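Local coordinates for protein KLLA0E08119p (Kluyveromyces lactis, PDB 3VA7) that probably catalyses the biotin-dependent, ATP-driven carboxylation of urea to urea-1-carboxylate, opening the allophanate route of urea breakdown, at residues R154-L159 / S287-S292; H236-M241 / A299-F304; I250-R255 / L335-W340. All blocks are in the same frame, centred on the assembly; numbering follows the deposited sequence.

Contact 1: R154-L159 / S287-S292; sequences RAKVPL and SERLGS
The Schellman motif that closes helix 147-154 presents the carbonyls of Ala155 and Lys156 to Arg289 on helix 277-293. Arg289 NE donates to Ala155 O over 2.6 Å, with the acceptor in the guanidinium plane and a C=O...donor angle of 164°. The second bond, from Arg289 NH2 to Lys156 O, is also 2.6 Å long, but the donor is tilted off that carbonyl's plane. Gripped by two consecutive carbonyls, the guanidinium group has its rotation fixed, and its positive charge at a helix C-terminus would probably suit the helix dipole. The bend at chi3 (-64°) turns the NE side of the arginine toward the loop. Both segments belong to the ATP-binding, ATP-grasp part of the biotin carboxylase region, where helix 277-293 lies against an antiparallel sheet. Lys156 CB passes 3.7 Å from Arg289 NE, yet the lysine chain leads away and its NZ stays 6.9 Å from the same nitrogen. Next to these polar bonds the contact is apolar: Ala155 CB rests 3.8 Å from Leu290 CA, at the pair whose CA atoms are nearest. Val157 CG2 meets Leu290 CD1 at 4.3 Å, and both side chains also touch Phe315 of strand 312-319.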
ATOM      1  N   ARG A 154      22.708 -24.462 -48.933  1.00 66.17           N
ATOM      2  CA  ARG A 154      21.845 -25.147 -49.896  1.00 66.19           C
ATOM      3  C   ARG A 154      20.673 -24.280 -50.344  1.00 65.80           C
ATOM      4  O   ARG A 154      20.247 -24.368 -51.496  1.00 65.49           O
ATOM      5  CB  ARG A 154      21.321 -26.457 -49.304  1.00 66.37           C
ATOM      6  CG  ARG A 154      22.322 -27.596 -49.323  1.00 67.46           C
ATOM      7  CD  ARG A 154      21.966 -28.630 -48.299  1.00 68.84           C
ATOM      8  NE  ARG A 154      20.624 -29.143 -48.532  1.00 69.84           N
ATOM      9  CZ  ARG A 154      19.871 -29.744 -47.613  1.00 71.35           C
ATOM     10  NH1 ARG A 154      20.320 -29.914 -46.373  1.00 71.84           N
ATOM     11  NH2 ARG A 154      18.653 -30.164 -47.934  1.00 71.77           N
ATOM     12  N   ALA A 155      20.168 -23.436 -49.438  1.00 65.41           N
ATOM     13  CA  ALA A 155      19.084 -22.509 -49.777  1.00 64.83           C
ATOM     14  C   ALA A 155      19.507 -21.232 -50.517  1.00 64.40           C
ATOM     15  O   ALA A 155      18.659 -20.457 -50.967  1.00 63.69           O
ATOM     16  CB  ALA A 155      18.290 -22.177 -48.548  1.00 65.13           C
ATOM     17  N   LYS A 156      20.816 -21.044 -50.663  1.00 64.55           N
ATOM     18  CA  LYS A 156      21.400 -19.919 -51.406  1.00 65.05           C
ATOM     19  C   LYS A 156      21.160 -18.630 -50.636  1.00 64.95           C
ATOM     20  O   LYS A 156      20.630 -17.651 -51.167  1.00 64.36           O
ATOM     21  CB  LYS A 156      20.876 -19.813 -52.847  1.00 65.20           C
ATOM     22  CG  LYS A 156      21.108 -21.025 -53.778  1.00 66.49           C
ATOM     23  CD  LYS A 156      20.244 -20.871 -55.073  1.00 70.19           C
ATOM     24  CE  LYS A 156      20.365 -22.047 -56.041  1.00 70.96           C
ATOM     25  NZ  LYS A 156      21.771 -22.222 -56.484  1.00 69.42           N
ATOM     26  N   VAL A 157      21.564 -18.666 -49.371  1.00 65.07           N
ATOM     27  CA  VAL A 157      21.371 -17.580 -48.437  1.00 65.73           C
ATOM     28  C   VAL A 157      22.760 -17.059 -48.087  1.00 66.88           C
ATOM     29  O   VAL A 157      23.561 -17.788 -47.496  1.00 67.16           O
ATOM     30  CB  VAL A 157      20.613 -18.067 -47.147  1.00 65.49           C
ATOM     31  CG1 VAL A 157      20.598 -16.999 -46.052  1.00 64.14           C
ATOM     32  CG2 VAL A 157      19.219 -18.517 -47.476  1.00 64.47           C
ATOM     33  N   PRO A 158      23.056 -15.794 -48.422  1.00 68.08           N
ATOM     34  CA  PRO A 158      24.440 -15.343 -48.202  1.00 69.67           C
ATOM     35  C   PRO A 158      24.851 -15.472 -46.743  1.00 71.38           C
ATOM     36  O   PRO A 158      24.142 -14.973 -45.861  1.00 72.05           O
ATOM     37  CB  PRO A 158      24.414 -13.871 -48.644  1.00 69.65           C
ATOM     38  CG  PRO A 158      23.149 -13.758 -49.535  1.00 69.08           C
ATOM     39  CD  PRO A 158      22.182 -14.718 -48.918  1.00 67.87           C
ATOM     40  N   LEU A 159      25.958 -16.162 -46.481  1.00 72.98           N
ATOM     41  CA  LEU A 159      26.469 -16.265 -45.104  1.00 74.88           C
ATOM     42  C   LEU A 159      27.743 -15.434 -44.860  1.00 76.02           C
ATOM     43  O   LEU A 159      28.363 -14.954 -45.825  1.00 76.32           O
ATOM     44  CB  LEU A 159      26.646 -17.730 -44.664  1.00 74.99           C
ATOM     45  CG  LEU A 159      26.433 -18.905 -45.621  1.00 75.58           C
ATOM     46  CD1 LEU A 159      27.348 -18.847 -46.865  1.00 76.67           C
ATOM     47  CD2 LEU A 159      26.640 -20.199 -44.863  1.00 75.89           C
ATOM     48  N   SER A 287      14.763 -16.094 -47.625  1.00 44.47           N
ATOM     49  CA  SER A 287      13.959 -16.627 -46.536  1.00 42.60           C
ATOM     50  C   SER A 287      12.916 -17.626 -47.049  1.00 41.13           C
ATOM     51  O   SER A 287      12.677 -18.649 -46.448  1.00 41.06           O
ATOM     52  CB  SER A 287      13.295 -15.470 -45.752  1.00 42.23           C
ATOM     53  OG  SER A 287      14.251 -14.717 -45.042  1.00 40.99           O
ATOM     54  N   GLU A 288      12.307 -17.340 -48.179  1.00 40.08           N
ATOM     55  CA  GLU A 288      11.328 -18.269 -48.726  1.00 39.32           C
ATOM     56  C   GLU A 288      12.004 -19.553 -49.219  1.00 38.94           C
ATOM     57  O   GLU A 288      11.392 -20.626 -49.170  1.00 39.05           O
ATOM     58  CB  GLU A 288      10.496 -17.610 -49.837  1.00 38.92           C
ATOM     59  CG  GLU A 288       9.888 -16.262 -49.462  1.00 38.06           C
ATOM     60  CD  GLU A 288       8.826 -15.787 -50.427  1.00 39.02           C
ATOM     61  OE1 GLU A 288       7.970 -14.963 -50.011  1.00 36.75           O
ATOM     62  OE2 GLU A 288       8.835 -16.231 -51.604  1.00 40.84           O
ATOM     63  N   ARG A 289      13.263 -19.462 -49.663  1.00 38.23           N
ATOM     64  CA  ARG A 289      13.954 -20.667 -50.162  1.00 37.78           C
ATOM     65  C   ARG A 289      14.271 -21.548 -48.999  1.00 36.80           C
ATOM     66  O   ARG A 289      14.081 -22.758 -49.043  1.00 36.28           O
ATOM     67  CB  ARG A 289      15.228 -20.347 -50.946  1.00 38.08           C
ATOM     68  CG  ARG A 289      14.965 -19.702 -52.300  1.00 37.16           C
ATOM     69  CD  ARG A 289      16.238 -19.639 -53.089  1.00 41.04           C
ATOM     70  NE  ARG A 289      17.295 -18.793 -52.504  1.00 40.51           N
ATOM     71  CZ  ARG A 289      17.470 -17.504 -52.795  1.00 37.17           C
ATOM     72  NH1 ARG A 289      16.633 -16.881 -53.623  1.00 36.42           N
ATOM     73  NH2 ARG A 289      18.452 -16.830 -52.215  1.00 35.83           N
ATOM     74  N   LEU A 290      14.703 -20.904 -47.935  1.00 36.74           N
ATOM     75  CA  LEU A 290      15.052 -21.611 -46.726  1.00 36.53           C
ATOM     76  C   LEU A 290      13.831 -22.282 -46.179  1.00 36.78           C
ATOM     77  O   LEU A 290      13.893 -23.447 -45.770  1.00 38.46           O
ATOM     78  CB  LEU A 290      15.593 -20.641 -45.715  1.00 36.17           C
ATOM     79  CG  LEU A 290      16.411 -21.288 -44.614  1.00 37.32           C
ATOM     80  CD1 LEU A 290      17.286 -20.199 -43.981  1.00 34.16           C
ATOM     81  CD2 LEU A 290      15.477 -21.920 -43.576  1.00 38.86           C
ATOM     82  N   GLY A 291      12.709 -21.567 -46.176  1.00 35.84           N
ATOM     83  CA  GLY A 291      11.510 -22.120 -45.619  1.00 35.48           C
ATOM     84  C   GLY A 291      10.934 -23.231 -46.475  1.00 35.69           C
ATOM     85  O   GLY A 291      10.410 -24.221 -45.936  1.00 35.88           O
ATOM     86  N   SER A 292      10.983 -23.032 -47.797  1.00 35.68           N
ATOM     87  CA  SER A 292      10.570 -24.043 -48.779  1.00 36.49           C
ATOM     88  C   SER A 292      11.386 -25.349 -48.698  1.00 36.97           C
ATOM     89  O   SER A 292      10.826 -26.435 -48.578  1.00 36.67           O
ATOM     90  CB  SER A 292      10.636 -23.483 -50.187  1.00 35.50           C
ATOM     91  OG  SER A 292       9.449 -22.820 -50.456  1.00 36.54           O
TER

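Contact 2: H236-M241 / A299-F304; sequences HVEIQM and AGTVEF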
ATOM      1  N   HIS A 236      20.504  -5.778 -37.058  1.00 52.45           N
ATOM      2  CA  HIS A 236      19.811  -7.074 -36.945  1.00 50.93           C
ATOM      3  C   HIS A 236      18.495  -6.952 -37.719  1.00 49.40           C
ATOM      4  O   HIS A 236      17.539  -6.315 -37.241  1.00 49.76           O
ATOM      5  CB  HIS A 236      19.597  -7.379 -35.472  1.00 51.15           C
ATOM      6  CG  HIS A 236      18.837  -8.632 -35.185  1.00 53.95           C
ATOM      7  ND1 HIS A 236      19.362  -9.646 -34.404  1.00 57.65           N
ATOM      8  CD2 HIS A 236      17.563  -9.005 -35.484  1.00 55.23           C
ATOM      9  CE1 HIS A 236      18.458 -10.606 -34.268  1.00 57.60           C
ATOM     10  NE2 HIS A 236      17.357 -10.241 -34.912  1.00 56.85           N
ATOM     11  N   VAL A 237      18.460  -7.489 -38.941  1.00 46.28           N
ATOM     12  CA  VAL A 237      17.261  -7.384 -39.744  1.00 43.81           C
ATOM     13  C   VAL A 237      16.754  -8.790 -39.871  1.00 43.09           C
ATOM     14  O   VAL A 237      17.512  -9.688 -40.234  1.00 44.22           O
ATOM     15  CB  VAL A 237      17.513  -6.785 -41.104  1.00 43.39           C
ATOM     16  CG1 VAL A 237      16.207  -6.621 -41.837  1.00 42.35           C
ATOM     17  CG2 VAL A 237      18.205  -5.428 -40.975  1.00 44.10           C
ATOM     18  N   GLU A 238      15.496  -9.024 -39.520  1.00 40.75           N
ATOM     19  CA  GLU A 238      14.994 -10.367 -39.583  1.00 39.07           C
ATOM     20  C   GLU A 238      13.780 -10.390 -40.488  1.00 38.53           C
ATOM     21  O   GLU A 238      13.104  -9.355 -40.690  1.00 38.59           O
ATOM     22  CB  GLU A 238      14.705 -10.887 -38.181  1.00 39.36           C
ATOM     23  CG  GLU A 238      13.533 -10.169 -37.468  1.00 40.19           C
ATOM     24  CD  GLU A 238      13.471 -10.457 -35.980  1.00 41.45           C
ATOM     25  OE1 GLU A 238      14.443 -11.006 -35.389  1.00 41.92           O
ATOM     26  OE2 GLU A 238      12.427 -10.117 -35.392  1.00 42.54           O
ATOM     27  N   ILE A 239      13.513 -11.561 -41.055  1.00 37.23           N
ATOM     28  CA  ILE A 239      12.369 -11.728 -41.913  1.00 36.48           C
ATOM     29  C   ILE A 239      11.375 -12.634 -41.236  1.00 36.55           C
ATOM     30  O   ILE A 239      11.717 -13.698 -40.751  1.00 37.34           O
ATOM     31  CB  ILE A 239      12.758 -12.285 -43.299  1.00 36.49           C
ATOM     32  CG1 ILE A 239      13.672 -11.314 -44.055  1.00 34.43           C
ATOM     33  CG2 ILE A 239      11.476 -12.566 -44.164  1.00 36.93           C
ATOM     34  CD1 ILE A 239      12.889 -10.282 -44.865  1.00 34.59           C
ATOM     35  N   GLN A 240      10.135 -12.201 -41.181  1.00 36.45           N
ATOM     36  CA  GLN A 240       9.073 -13.042 -40.656  1.00 36.33           C
ATOM     37  C   GLN A 240       8.539 -13.859 -41.804  1.00 36.62           C
ATOM     38  O   GLN A 240       8.067 -13.299 -42.812  1.00 36.75           O
ATOM     39  CB  GLN A 240       7.942 -12.185 -40.094  1.00 36.12           C
ATOM     40  CG  GLN A 240       6.698 -12.952 -39.782  1.00 35.70           C
ATOM     41  CD  GLN A 240       6.846 -13.784 -38.528  1.00 36.41           C
ATOM     42  OE1 GLN A 240       7.062 -13.256 -37.432  1.00 36.15           O
ATOM     43  NE2 GLN A 240       6.773 -15.088 -38.686  1.00 33.21           N
ATOM     44  N   MET A 241       8.581 -15.177 -41.656  1.00 37.01           N
ATOM     45  CA  MET A 241       8.156 -16.033 -42.727  1.00 37.71           C
ATOM     46  C   MET A 241       7.066 -16.987 -42.268  1.00 37.43           C
ATOM     47  O   MET A 241       6.970 -17.342 -41.088  1.00 38.66           O
ATOM     48  CB  MET A 241       9.391 -16.710 -43.348  1.00 38.65           C
ATOM     49  CG  MET A 241       9.216 -18.096 -43.915  1.00 42.38           C
ATOM     50  SD  MET A 241      10.030 -19.293 -42.847  1.00 53.11           S
ATOM     51  CE  MET A 241       8.662 -20.447 -42.806  1.00 47.81           C
ATOM     52  N   ALA A 299       5.097 -20.609 -38.307  1.00 32.85           N
ATOM     53  CA  ALA A 299       5.814 -19.327 -38.339  1.00 33.64           C
ATOM     54  C   ALA A 299       7.269 -19.487 -37.955  1.00 34.02           C
ATOM     55  O   ALA A 299       7.609 -20.125 -36.964  1.00 34.05           O
ATOM     56  CB  ALA A 299       5.122 -18.236 -37.415  1.00 32.28           C
ATOM     57  N   GLY A 300       8.137 -18.865 -38.720  1.00 34.05           N
ATOM     58  CA  GLY A 300       9.512 -18.851 -38.329  1.00 34.95           C
ATOM     59  C   GLY A 300      10.143 -17.551 -38.760  1.00 36.09           C
ATOM     60  O   GLY A 300       9.618 -16.871 -39.660  1.00 35.87           O
ATOM     61  N   THR A 301      11.287 -17.241 -38.142  1.00 36.49           N
ATOM     62  CA  THR A 301      12.032 -16.043 -38.467  1.00 37.76           C
ATOM     63  C   THR A 301      13.458 -16.323 -38.869  1.00 39.09           C
ATOM     64  O   THR A 301      14.207 -17.074 -38.202  1.00 38.79           O
ATOM     65  CB  THR A 301      12.057 -15.048 -37.274  1.00 38.54           C
ATOM     66  OG1 THR A 301      10.698 -14.743 -36.881  1.00 36.63           O
ATOM     67  CG2 THR A 301      12.841 -13.755 -37.636  1.00 35.26           C
ATOM     68  N   VAL A 302      13.834 -15.676 -39.963  1.00 39.97           N
ATOM     69  CA  VAL A 302      15.163 -15.786 -40.439  1.00 41.10           C
ATOM     70  C   VAL A 302      15.847 -14.503 -40.065  1.00 42.34           C
ATOM     71  O   VAL A 302      15.520 -13.458 -40.609  1.00 42.13           O
ATOM     72  CB  VAL A 302      15.191 -15.976 -41.957  1.00 41.49           C
ATOM     73  CG1 VAL A 302      16.613 -16.298 -42.391  1.00 40.82           C
ATOM     74  CG2 VAL A 302      14.220 -17.102 -42.397  1.00 40.13           C
ATOM     75  N   GLU A 303      16.778 -14.589 -39.128  1.00 43.91           N
ATOM     76  CA  GLU A 303      17.569 -13.434 -38.746  1.00 46.70           C
ATOM     77  C   GLU A 303      18.833 -13.292 -39.612  1.00 48.40           C
ATOM     78  O   GLU A 303      19.537 -14.273 -39.918  1.00 48.73           O
ATOM     79  CB  GLU A 303      17.979 -13.498 -37.261  1.00 47.14           C
ATOM     80  CG  GLU A 303      16.922 -14.026 -36.304  1.00 46.12           C
ATOM     81  CD  GLU A 303      17.174 -13.635 -34.859  1.00 46.97           C
ATOM     82  OE1 GLU A 303      18.337 -13.733 -34.395  1.00 50.63           O
ATOM     83  OE2 GLU A 303      16.204 -13.221 -34.172  1.00 47.46           O
ATOM     84  N   PHE A 304      19.117 -12.051 -39.975  1.00 50.10           N
ATOM     85  CA  PHE A 304      20.335 -11.684 -40.667  1.00 51.87           C
ATOM     86  C   PHE A 304      21.093 -10.556 -39.926  1.00 53.89           C
ATOM     87  O   PHE A 304      20.492  -9.738 -39.232  1.00 53.77           O
ATOM     88  CB  PHE A 304      19.986 -11.145 -42.037  1.00 51.40           C
ATOM     89  CG  PHE A 304      19.175 -12.065 -42.871  1.00 51.26           C
ATOM     90  CD1 PHE A 304      19.765 -13.197 -43.475  1.00 51.68           C
ATOM     91  CD2 PHE A 304      17.838 -11.777 -43.124  1.00 49.98           C
ATOM     92  CE1 PHE A 304      19.023 -14.040 -44.299  1.00 49.35           C
ATOM     93  CE2 PHE A 304      17.069 -12.619 -43.942  1.00 49.50           C
ATOM     94  CZ  PHE A 304      17.661 -13.750 -44.534  1.00 50.33           C
TER
HETATM   95  O   HOH W   1       8.327 -16.233 -36.130  1.00 39.60           O
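Ile239 and Phe304 make the close apolar packing: Ile239 CG1 comes to the ring edge, in its plane, 3.6 Å from Phe304 CE2. With CG beside its own backbone N (chi1 -56°), Phe304 sends its ring along the face that also carries Val237, Ile239 and Val302. Six backbone hydrogen bonds join the pairs Val237-Phe304, Ile239-Val302 and Met241-Gly300, and the strand directions differ by 157°, as befits the twisted antiparallel sheet of the ATP-grasp part. The other face is polar. His236 NE2 donates to Glu238 OE1 at 3.1 Å, in the ring plane but from above the carboxylate plane, while the Glu303 carboxylate stands 83° to the imidazole. Glu303 OE2 and Glu238 OE1 lie 3.1 Å apart, like charges that nearby cations probably ease: Arg255 forms a salt bridge with Glu238 OE2, and Lys265 a long, weak ion pair with Glu303 OE2. An alanine in place of Glu303 would probably leave His236 CE1 without its carboxylate neighbour and Lys265 with one weak acceptor fewer. Toward Gln240 this face is looser: Gln240 OE1 stays 4.0 Å from Thr301 OG1, and a water bridges Gln240 NE2 and Thr301 OG1. Arg255 holds Gln240 OE1, and Gln323 pairs with Thr301 OG1.

Contact 3: I250-R255 / L335-W340; sequences IAIGER and LDLVEW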
ATOM      1  N   ILE A 250       6.325 -18.091 -47.423  1.00 36.24           N
ATOM      2  CA  ILE A 250       6.028 -16.695 -47.815  1.00 36.81           C
ATOM      3  C   ILE A 250       6.678 -15.691 -46.860  1.00 36.87           C
ATOM      4  O   ILE A 250       6.731 -15.937 -45.640  1.00 37.66           O
ATOM      5  CB  ILE A 250       4.518 -16.485 -47.977  1.00 37.08           C
ATOM      6  CG1 ILE A 250       4.181 -15.036 -48.261  1.00 38.09           C
ATOM      7  CG2 ILE A 250       3.769 -16.958 -46.722  1.00 38.13           C
ATOM      8  CD1 ILE A 250       2.811 -14.910 -48.921  1.00 38.13           C
ATOM      9  N   ALA A 251       7.271 -14.614 -47.397  1.00 36.60           N
ATOM     10  CA  ALA A 251       7.962 -13.648 -46.527  1.00 36.22           C
ATOM     11  C   ALA A 251       6.963 -12.538 -46.246  1.00 37.22           C
ATOM     12  O   ALA A 251       6.364 -11.934 -47.176  1.00 38.17           O
ATOM     13  CB  ALA A 251       9.214 -13.135 -47.134  1.00 35.38           C
ATOM     14  N   ILE A 252       6.721 -12.308 -44.963  1.00 36.92           N
ATOM     15  CA  ILE A 252       5.612 -11.456 -44.583  1.00 36.67           C
ATOM     16  C   ILE A 252       6.113 -10.022 -44.409  1.00 36.40           C
ATOM     17  O   ILE A 252       5.366  -9.087 -44.694  1.00 36.53           O
ATOM     18  CB  ILE A 252       4.847 -12.075 -43.367  1.00 37.59           C
ATOM     19  CG1 ILE A 252       4.244 -13.421 -43.828  1.00 38.70           C
ATOM     20  CG2 ILE A 252       3.804 -11.135 -42.799  1.00 35.19           C
ATOM     21  CD1 ILE A 252       2.879 -13.812 -43.242  1.00 43.08           C
ATOM     22  N   GLY A 253       7.395  -9.866 -44.056  1.00 35.49           N
ATOM     23  CA  GLY A 253       8.029  -8.571 -43.904  1.00 35.13           C
ATOM     24  C   GLY A 253       9.318  -8.684 -43.100  1.00 36.37           C
ATOM     25  O   GLY A 253       9.712  -9.788 -42.656  1.00 35.66           O
ATOM     26  N   GLU A 254      10.001  -7.555 -42.910  1.00 36.95           N
ATOM     27  CA  GLU A 254      11.233  -7.550 -42.134  1.00 38.77           C
ATOM     28  C   GLU A 254      11.139  -6.580 -40.976  1.00 38.83           C
ATOM     29  O   GLU A 254      10.399  -5.577 -41.017  1.00 38.53           O
ATOM     30  CB  GLU A 254      12.459  -7.195 -42.999  1.00 39.91           C
ATOM     31  CG  GLU A 254      12.739  -5.708 -43.134  1.00 42.23           C
ATOM     32  CD  GLU A 254      11.707  -4.997 -43.994  1.00 49.03           C
ATOM     33  OE1 GLU A 254      10.772  -5.659 -44.537  1.00 51.01           O
ATOM     34  OE2 GLU A 254      11.843  -3.763 -44.147  1.00 52.26           O
ATOM     35  N   ARG A 255      11.909  -6.882 -39.948  1.00 37.81           N
ATOM     36  CA  ARG A 255      11.892  -6.091 -38.753  1.00 37.03           C
ATOM     37  C   ARG A 255      13.336  -5.852 -38.452  1.00 37.69           C
ATOM     38  O   ARG A 255      14.175  -6.721 -38.680  1.00 37.07           O
ATOM     39  CB  ARG A 255      11.235  -6.849 -37.591  1.00 35.66           C
ATOM     40  CG  ARG A 255       9.815  -7.258 -37.879  1.00 35.07           C
ATOM     41  CD  ARG A 255       9.153  -8.009 -36.729  1.00 34.91           C
ATOM     42  NE  ARG A 255       9.676  -9.351 -36.495  1.00 31.65           N
ATOM     43  CZ  ARG A 255       8.995 -10.478 -36.703  1.00 35.25           C
ATOM     44  NH1 ARG A 255       7.727 -10.458 -37.150  1.00 34.63           N
ATOM     45  NH2 ARG A 255       9.579 -11.649 -36.444  1.00 34.48           N
ATOM     46  N   LEU A 335      -2.481  -8.622 -40.608  1.00 27.16           N
ATOM     47  CA  LEU A 335      -2.614 -10.067 -40.460  1.00 27.47           C
ATOM     48  C   LEU A 335      -2.604 -10.456 -39.011  1.00 27.60           C
ATOM     49  O   LEU A 335      -1.906  -9.867 -38.214  1.00 28.55           O
ATOM     50  CB  LEU A 335      -1.470 -10.808 -41.155  1.00 27.52           C
ATOM     51  CG  LEU A 335      -1.409 -10.639 -42.683  1.00 28.23           C
ATOM     52  CD1 LEU A 335      -0.288 -11.511 -43.224  1.00 27.29           C
ATOM     53  CD2 LEU A 335      -2.730 -10.923 -43.365  1.00 24.94           C
ATOM     54  N   ASP A 336      -3.388 -11.450 -38.658  1.00 27.33           N
ATOM     55  CA  ASP A 336      -3.264 -12.009 -37.357  1.00 27.82           C
ATOM     56  C   ASP A 336      -2.423 -13.295 -37.564  1.00 27.86           C
ATOM     57  O   ASP A 336      -2.936 -14.328 -38.034  1.00 27.20           O
ATOM     58  CB  ASP A 336      -4.653 -12.266 -36.780  1.00 27.95           C
ATOM     59  CG  ASP A 336      -4.628 -12.985 -35.433  1.00 31.55           C
ATOM     60  OD1 ASP A 336      -5.697 -12.969 -34.767  1.00 32.17           O
ATOM     61  OD2 ASP A 336      -3.576 -13.592 -35.037  1.00 34.64           O
ATOM     62  N   LEU A 337      -1.140 -13.213 -37.192  1.00 27.29           N
ATOM     63  CA  LEU A 337      -0.189 -14.326 -37.336  1.00 26.88           C
ATOM     64  C   LEU A 337      -0.553 -15.615 -36.564  1.00 26.93           C
ATOM     65  O   LEU A 337      -0.477 -16.697 -37.118  1.00 27.95           O
ATOM     66  CB  LEU A 337       1.209 -13.849 -36.972  1.00 26.03           C
ATOM     67  CG  LEU A 337       1.756 -12.774 -37.921  1.00 26.45           C
ATOM     68  CD1 LEU A 337       3.170 -12.508 -37.439  1.00 26.25           C
ATOM     69  CD2 LEU A 337       1.722 -13.178 -39.488  1.00 20.76           C
ATOM     70  N   VAL A 338      -0.970 -15.507 -35.308  1.00 27.02           N
ATOM     71  CA  VAL A 338      -1.566 -16.652 -34.585  1.00 26.51           C
ATOM     72  C   VAL A 338      -2.701 -17.294 -35.373  1.00 27.52           C
ATOM     73  O   VAL A 338      -2.803 -18.500 -35.409  1.00 27.79           O
ATOM     74  CB  VAL A 338      -1.982 -16.300 -33.113  1.00 25.70           C
ATOM     75  CG1 VAL A 338      -2.897 -17.387 -32.453  1.00 25.53           C
ATOM     76  CG2 VAL A 338      -0.750 -16.023 -32.251  1.00 21.38           C
ATOM     77  N   GLU A 339      -3.564 -16.506 -36.000  1.00 29.93           N
ATOM     78  CA  GLU A 339      -4.704 -17.097 -36.744  1.00 31.44           C
ATOM     79  C   GLU A 339      -4.140 -17.980 -37.868  1.00 32.48           C
ATOM     80  O   GLU A 339      -4.508 -19.151 -37.986  1.00 32.15           O
ATOM     81  CB  GLU A 339      -5.597 -16.023 -37.370  1.00 31.70           C
ATOM     82  CG  GLU A 339      -6.753 -16.627 -38.203  1.00 33.73           C
ATOM     83  CD  GLU A 339      -7.662 -15.595 -38.862  1.00 34.45           C
ATOM     84  OE1 GLU A 339      -8.524 -15.996 -39.681  1.00 39.70           O
ATOM     85  OE2 GLU A 339      -7.501 -14.395 -38.591  1.00 35.40           O
ATOM     86  N   TRP A 340      -3.245 -17.386 -38.673  1.00 32.64           N
ATOM     87  CA  TRP A 340      -2.504 -18.088 -39.694  1.00 33.37           C
ATOM     88  C   TRP A 340      -1.857 -19.366 -39.178  1.00 32.71           C
ATOM     89  O   TRP A 340      -2.087 -20.423 -39.719  1.00 33.66           O
ATOM     90  CB  TRP A 340      -1.473 -17.166 -40.286  1.00 33.69           C
ATOM     91  CG  TRP A 340      -1.991 -16.359 -41.392  1.00 39.63           C
ATOM     92  CD1 TRP A 340      -3.104 -15.525 -41.384  1.00 44.18           C
ATOM     93  CD2 TRP A 340      -1.457 -16.300 -42.722  1.00 45.45           C
ATOM     94  NE1 TRP A 340      -3.293 -14.963 -42.643  1.00 46.18           N
ATOM     95  CE2 TRP A 340      -2.289 -15.404 -43.473  1.00 47.51           C
ATOM     96  CE3 TRP A 340      -0.360 -16.917 -43.362  1.00 44.20           C
ATOM     97  CZ2 TRP A 340      -2.037 -15.111 -44.824  1.00 48.78           C
ATOM     98  CZ3 TRP A 340      -0.093 -16.616 -44.676  1.00 43.05           C
ATOM     99  CH2 TRP A 340      -0.930 -15.732 -45.406  1.00 49.10           C
TER
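Leu335 begins the contact by setting CD1 against the end of Ile252, 3.9 Å from Ile252 CD1 and 4.1 Å from its CG2 branch. The same leucine methyl lies over one face of the Trp340 ring, displaced toward the rim, so it is packed between the strand and the tryptophan. Asp336 turns from the strand and serves as N-cap of helix 337-345: its OD2 accepts from Glu339 N at 3.1 Å, met from above the carboxylate plane. Arg45, Thr49 and Arg52 of helix 40-53 also hold this carboxylate, which ties the helix start to a second element. Leu337 returns to the strand, where its CD2 lies 4.0 Å from Ile252 CD1; the two side chains run past each other in opposite directions. Val338 and Glu339 turn to helix 40-53 instead. Trp340 completes the turn, with CZ3 4.3 Å from Ile252 CD1 and 4.4 Å from Ile250 CG2. Ile252 thus meets three partners with one methyl; with CG1 beside the backbone N (chi1 -64°), the branch that ends in CD1 points to the helix. No hydrogen bond crosses between the segments, and even the nearest CA atoms, those of Ile252 and Leu335, are 9.3 Å apart, so side-chain ends alone span the gap. This is alpha/beta layer packing: the first turn of a capped helix, with the leucine just before its cap, rests on isoleucines of an antiparallel strand in the ATP-grasp part of the biotin carboxylase region.

How the contacts relate
All three contacts fall within the ATP-binding part of the biotin carboxylase region; contacts 2 and 3 hold strands of one antiparallel sheet, and the helix of contact 1 packs on it. Contact 2 is central, its centre 12 Å from that of contact 1 and 11 Å from that of contact 3, while contacts 1 and 3 are 18 Å apart. Strand 235-244 pairs with 299-307 in contact 2 and with 249-261, the strand of contact 3. Ser287 of helix 277-293 packs on Ile239, Val302 and Phe304, and Glu288 probably accepts from Ala251 N, so contact 1 reaches both others. First segments run 154-159, 236-241, 250-255; second segments follow as 287-292, 299-304, 335-340. This interleaving knits distant sequence into one compact unit.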